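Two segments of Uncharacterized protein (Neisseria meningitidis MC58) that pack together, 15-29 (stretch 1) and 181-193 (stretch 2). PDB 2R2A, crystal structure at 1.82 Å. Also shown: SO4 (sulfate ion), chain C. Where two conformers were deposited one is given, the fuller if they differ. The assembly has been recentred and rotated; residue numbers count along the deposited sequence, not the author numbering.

Stretch 1, residues 15-29: GSGKTLKMVSMMAND
Stretch 2 (181-193) IYTLDKKVYDLYE

An irregular segment can be fastened to a helix by a few polar bonds spaced along one side, with apolar side chains packed beside them. The contact between residues 15-29 and 181-193, distant in sequence but burying 757 Å² in total, illustrates the principle. Stretch 1 is a helix from Lys 18, with Gly 17 at the N-cap; stretch 2 is largely loop and turn. The CA atoms of Ser 24 and Asp 185 come nearest, at 5.2 Å; stretch 2 first advances along the helix from Gly 17 to Asn 28, then turns back at Asp 185 toward its first turns. Its phi/psi are extended from Tyr 182 to Asp 185 (about -70 to -135/125 to 160), helical at 188-190 and extended again at Tyr 192 (-155/142).

At this closest point Asp 185 N donates to Ser 24 OG (Ser 24 chi1 t), 2.7 Å. The Asp 185 side chain (chi1 t, chi2 -62°) is used twice: OD2 accepts from Asn 28 ND2 at 2.8 Å, while OD1 accepts from Lys 187 N at 2.8 Å, bracing a type I turn from Asp 185 to Val 188 that is closed by Val 188 N to Asp 185 O at 3.0 Å. Asn 28 (chi1 m, chi2 -66°) also turns ND2 back to Ser 24 O, 2.9 Å away, so one amide ties helix to turn.

Toward the helix start, Tyr 182 (chi1 t, chi2 85°) sends OH to Gly 17 O at 2.7 Å, at the ring edge, near its plane. Gly 17 O also accepts from Lys 21 N at 3.0 Å. Gly 17 has phi/psi of 102/33, and an ideal CB there would lie 2.3 Å from Tyr 182 OH, a clash. Lys 21 (t, p, t, t) reaches Thr 183 O with NZ at 3.2 Å; a water accepts from Lys 21 NZ (2.7 Å) and Thr 183 N (3.1 Å), adding a second link.

Beside this line of bonds lies the packing. Leu 20 (m, t) is the most covered residue: CB meets Leu 184 (m, t) CD1 at 4.0 Å, and CD2 lies 3.9 Å from Val 188 (p) CG2, 3.7 Å from Tyr 192 (chi1 t) CD2 and over the face of the Tyr 189 (chi1 m) ring. One turn on, Val 23 (t) places CG1 3.8 Å from Val 188 CG2 and 3.7 Å from Leu 191 (m, t) CB. Ala 27 CB approaches Leu 191 CD1 to 3.3 Å, and Thr 19 (m) CG2 touches Tyr 192 CZ at 3.6 Å.

Beyond the contact, a sulfate ion sits at the helix start.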

# COMPACT_ATOMS: atom_id res chain seq x y z
N GLY A 15 12.18 0.26 -10.13
CA GLY A 15 12.34 -0.67 -11.27
C GLY A 15 12.37 -2.15 -10.86
O GLY A 15 12.51 -3.02 -11.70
N SER A 16 12.25 -2.44 -9.56
CA SER A 16 12.23 -3.85 -9.10
C SER A 16 10.91 -4.55 -9.41
O SER A 16 10.83 -5.76 -9.34
CB SER A 16 12.54 -3.92 -7.58
OG SER A 16 11.51 -3.30 -6.82
N GLY A 17 9.85 -3.79 -9.68
CA GLY A 17 8.54 -4.34 -10.07
C GLY A 17 7.47 -4.36 -8.98
O GLY A 17 6.59 -5.23 -8.96
N LYS A 18 7.51 -3.37 -8.10
CA LYS A 18 6.57 -3.31 -7.00
C LYS A 18 5.16 -3.01 -7.55
O LYS A 18 4.20 -3.65 -7.16
CB LYS A 18 6.96 -2.21 -5.97
CG LYS A 18 8.30 -2.39 -5.22
CD LYS A 18 8.51 -1.20 -4.20
CE LYS A 18 8.56 0.20 -4.88
NZ LYS A 18 9.80 0.33 -5.74
N THR A 19 5.04 -2.02 -8.45
CA THR A 19 3.73 -1.67 -8.96
C THR A 19 3.13 -2.83 -9.77
O THR A 19 1.94 -3.13 -9.62
CB THR A 19 3.72 -0.36 -9.81
OG1 THR A 19 4.12 0.72 -8.98
CG2 THR A 19 2.31 -0.06 -10.30
N LEU A 20 3.92 -3.47 -10.61
CA LEU A 20 3.37 -4.62 -11.39
C LEU A 20 2.96 -5.77 -10.48
O LEU A 20 1.94 -6.41 -10.73
CB LEU A 20 4.38 -5.13 -12.40
CG LEU A 20 4.64 -4.20 -13.59
CD1 LEU A 20 5.82 -4.75 -14.30
CD2 LEU A 20 3.40 -4.16 -14.48
N LYS A 21 3.75 -6.05 -9.43
CA LYS A 21 3.29 -7.04 -8.45
C LYS A 21 1.94 -6.64 -7.80
O LYS A 21 1.04 -7.47 -7.66
CB LYS A 21 4.38 -7.31 -7.39
CG LYS A 21 3.97 -8.34 -6.33
CD LYS A 21 3.74 -9.70 -7.03
CE LYS A 21 3.27 -10.79 -6.09
NZ LYS A 21 3.15 -12.02 -6.99
N MSE A 22 1.82 -5.38 -7.41
CA MSE A 22 0.56 -4.87 -6.85
C MSE A 22 -0.62 -5.07 -7.80
O MSE A 22 -1.66 -5.61 -7.41
CB MSE A 22 0.74 -3.40 -6.43
CG MSE A 22 -0.49 -2.76 -5.73
SE MSE A 22 -0.78 -3.51 -3.95
CE MSE A 22 -2.45 -4.58 -4.23
N VAL A 23 -0.47 -4.63 -9.05
CA VAL A 23 -1.52 -4.83 -10.07
C VAL A 23 -1.83 -6.33 -10.29
O VAL A 23 -3.00 -6.73 -10.42
CB VAL A 23 -1.16 -4.13 -11.41
CG1 VAL A 23 -2.29 -4.34 -12.48
CG2 VAL A 23 -0.83 -2.63 -11.20
N SER A 24 -0.80 -7.16 -10.29
CA SER A 24 -0.95 -8.62 -10.38
C SER A 24 -1.84 -9.15 -9.24
O SER A 24 -2.71 -10.01 -9.44
CB SER A 24 0.43 -9.29 -10.36
OG SER A 24 0.38 -10.63 -10.82
N MSE A 25 -1.63 -8.63 -8.03
CA MSE A 25 -2.48 -8.98 -6.87
C MSE A 25 -3.90 -8.52 -7.05
O MSE A 25 -4.85 -9.27 -6.77
CB MSE A 25 -1.87 -8.40 -5.58
CG MSE A 25 -0.50 -9.04 -5.30
SE MSE A 25 0.57 -8.05 -3.96
CE MSE A 25 -0.49 -8.69 -2.50
N MSE A 26 -4.07 -7.30 -7.51
CA MSE A 26 -5.42 -6.79 -7.77
C MSE A 26 -6.14 -7.66 -8.80
O MSE A 26 -7.37 -7.78 -8.77
CB MSE A 26 -5.35 -5.37 -8.26
CG MSE A 26 -4.68 -4.40 -7.29
SE MSE A 26 -4.69 -2.61 -8.00
CE MSE A 26 -6.61 -2.23 -7.78
N ALA A 27 -5.39 -8.24 -9.73
CA ALA A 27 -5.96 -9.06 -10.82
C ALA A 27 -6.35 -10.47 -10.35
O ALA A 27 -7.17 -11.14 -11.03
CB ALA A 27 -4.99 -9.16 -11.98
N ASN A 28 -5.80 -10.90 -9.21
CA ASN A 28 -5.95 -12.27 -8.77
C ASN A 28 -6.52 -12.51 -7.39
O ASN A 28 -7.23 -13.50 -7.19
CB ASN A 28 -4.62 -12.98 -8.88
CG ASN A 28 -4.25 -13.26 -10.30
OD1 ASN A 28 -4.92 -14.03 -11.00
ND2 ASN A 28 -3.19 -12.60 -10.76
N ASP A 29 -6.22 -11.61 -6.46
CA ASP A 29 -6.46 -11.87 -5.06
C ASP A 29 -7.95 -11.74 -4.70
O ASP A 29 -8.65 -10.88 -5.24
CB ASP A 29 -5.60 -10.92 -4.24
CG ASP A 29 -4.10 -11.30 -4.27
OD1 ASP A 29 -3.69 -12.18 -5.08
OD2 ASP A 29 -3.36 -10.69 -3.45
N ILE A 181 10.10 -17.27 -6.01
CA ILE A 181 10.45 -16.62 -7.26
C ILE A 181 9.44 -15.48 -7.52
O ILE A 181 8.27 -15.64 -7.30
CB ILE A 181 10.47 -17.65 -8.40
CG1 ILE A 181 11.08 -17.04 -9.66
CG2 ILE A 181 9.09 -18.28 -8.61
CD1 ILE A 181 12.54 -16.66 -9.45
N TYR A 182 9.93 -14.34 -8.01
CA TYR A 182 9.04 -13.21 -8.33
C TYR A 182 8.16 -13.61 -9.52
O TYR A 182 8.68 -14.13 -10.50
CB TYR A 182 9.91 -12.01 -8.67
CG TYR A 182 9.18 -10.78 -9.15
CD1 TYR A 182 8.64 -9.88 -8.23
CD2 TYR A 182 9.02 -10.54 -10.52
CE1 TYR A 182 7.97 -8.75 -8.68
CE2 TYR A 182 8.35 -9.39 -10.98
CZ TYR A 182 7.82 -8.53 -10.03
OH TYR A 182 7.18 -7.40 -10.47
N THR A 183 6.84 -13.44 -9.39
CA THR A 183 5.88 -13.92 -10.39
C THR A 183 4.86 -12.82 -10.70
O THR A 183 4.53 -12.02 -9.84
CB THR A 183 5.18 -15.23 -9.87
OG1 THR A 183 6.13 -16.30 -9.82
CG2 THR A 183 4.04 -15.62 -10.74
N LEU A 184 4.40 -12.79 -11.94
CA LEU A 184 3.37 -11.82 -12.36
C LEU A 184 2.24 -12.53 -13.08
O LEU A 184 2.46 -13.59 -13.69
CB LEU A 184 3.93 -10.74 -13.30
CG LEU A 184 4.95 -9.77 -12.67
CD1 LEU A 184 5.44 -8.76 -13.69
CD2 LEU A 184 4.37 -9.05 -11.47
N ASP A 185 1.07 -11.90 -13.08
CA ASP A 185 -0.03 -12.32 -13.97
C ASP A 185 0.37 -11.93 -15.39
O ASP A 185 0.73 -10.78 -15.65
CB ASP A 185 -1.31 -11.58 -13.58
CG ASP A 185 -2.56 -12.15 -14.25
OD1 ASP A 185 -2.65 -12.14 -15.50
OD2 ASP A 185 -3.45 -12.63 -13.51
N LYS A 186 0.32 -12.87 -16.33
CA LYS A 186 0.75 -12.54 -17.68
C LYS A 186 -0.15 -11.49 -18.37
O LYS A 186 0.23 -10.90 -19.38
CB LYS A 186 0.90 -13.82 -18.53
CG LYS A 186 -0.37 -14.62 -18.68
CD LYS A 186 -0.20 -15.84 -19.60
CE LYS A 186 0.48 -17.02 -18.87
NZ LYS A 186 0.18 -18.33 -19.54
N LYS A 187 -1.34 -11.26 -17.83
CA LYS A 187 -2.23 -10.22 -18.37
C LYS A 187 -2.09 -8.88 -17.63
O LYS A 187 -2.95 -8.00 -17.77
CB LYS A 187 -3.69 -10.69 -18.35
CG LYS A 187 -3.87 -11.94 -19.15
CD LYS A 187 -5.33 -12.26 -19.40
CE LYS A 187 -5.42 -13.57 -20.15
NZ LYS A 187 -4.26 -13.73 -21.10
N VAL A 188 -1.01 -8.72 -16.86
CA VAL A 188 -0.89 -7.55 -16.00
C VAL A 188 -0.99 -6.25 -16.81
O VAL A 188 -1.60 -5.29 -16.37
CB VAL A 188 0.41 -7.60 -15.12
CG1 VAL A 188 1.64 -7.45 -15.98
CG2 VAL A 188 0.38 -6.52 -14.05
N TYR A 189 -0.41 -6.21 -18.01
CA TYR A 189 -0.49 -4.99 -18.81
C TYR A 189 -1.86 -4.67 -19.44
O TYR A 189 -2.06 -3.57 -19.97
CB TYR A 189 0.61 -4.97 -19.86
CG TYR A 189 1.94 -4.57 -19.27
CD1 TYR A 189 2.15 -3.27 -18.79
CD2 TYR A 189 2.99 -5.48 -19.18
CE1 TYR A 189 3.36 -2.87 -18.27
CE2 TYR A 189 4.23 -5.09 -18.66
CZ TYR A 189 4.40 -3.78 -18.21
OH TYR A 189 5.60 -3.38 -17.69
N ASP A 190 -2.79 -5.61 -19.35
CA ASP A 190 -4.17 -5.33 -19.75
C ASP A 190 -4.85 -4.42 -18.73
O ASP A 190 -5.91 -3.84 -19.00
CB ASP A 190 -4.96 -6.63 -19.90
CG ASP A 190 -4.45 -7.52 -21.04
OD1 ASP A 190 -3.65 -7.03 -21.88
OD2 ASP A 190 -4.85 -8.70 -21.08
N LEU A 191 -4.22 -4.31 -17.56
CA LEU A 191 -4.80 -3.60 -16.42
C LEU A 191 -4.00 -2.35 -16.03
O LEU A 191 -4.43 -1.58 -15.16
CB LEU A 191 -4.84 -4.56 -15.22
CG LEU A 191 -5.69 -5.82 -15.31
CD1 LEU A 191 -5.49 -6.63 -14.04
CD2 LEU A 191 -7.15 -5.47 -15.45
N TYR A 192 -2.84 -2.16 -16.66
CA TYR A 192 -1.87 -1.17 -16.23
C TYR A 192 -1.00 -0.72 -17.40
O TYR A 192 -0.65 -1.52 -18.26
CB TYR A 192 -0.99 -1.73 -15.09
CG TYR A 192 0.12 -0.79 -14.64
CD1 TYR A 192 -0.17 0.33 -13.88
CD2 TYR A 192 1.45 -1.02 -14.98
CE1 TYR A 192 0.82 1.20 -13.46
CE2 TYR A 192 2.47 -0.14 -14.56
CZ TYR A 192 2.13 0.96 -13.79
OH TYR A 192 3.09 1.87 -13.38
N GLU A 193 -0.67 0.57 -17.43
CA GLU A 193 0.29 1.17 -18.38
C GLU A 193 1.16 2.16 -17.56
O GLU A 193 0.63 2.94 -16.78
CB GLU A 193 -0.47 1.89 -19.50
CG GLU A 193 0.04 1.57 -20.91
CD GLU A 193 -0.91 2.03 -22.02
OE1 GLU A 193 -1.17 3.25 -22.12
OE2 GLU A 193 -1.38 1.17 -22.81
S SO4 C . 8.71 -0.31 -9.30
O1 SO4 C . 9.26 0.99 -9.21
O2 SO4 C . 9.10 -1.01 -10.48
O3 SO4 C . 7.27 -0.12 -9.22
O4 SO4 C . 9.20 -1.06 -8.14
O HOH W 1 5.42 -13.39 -6.68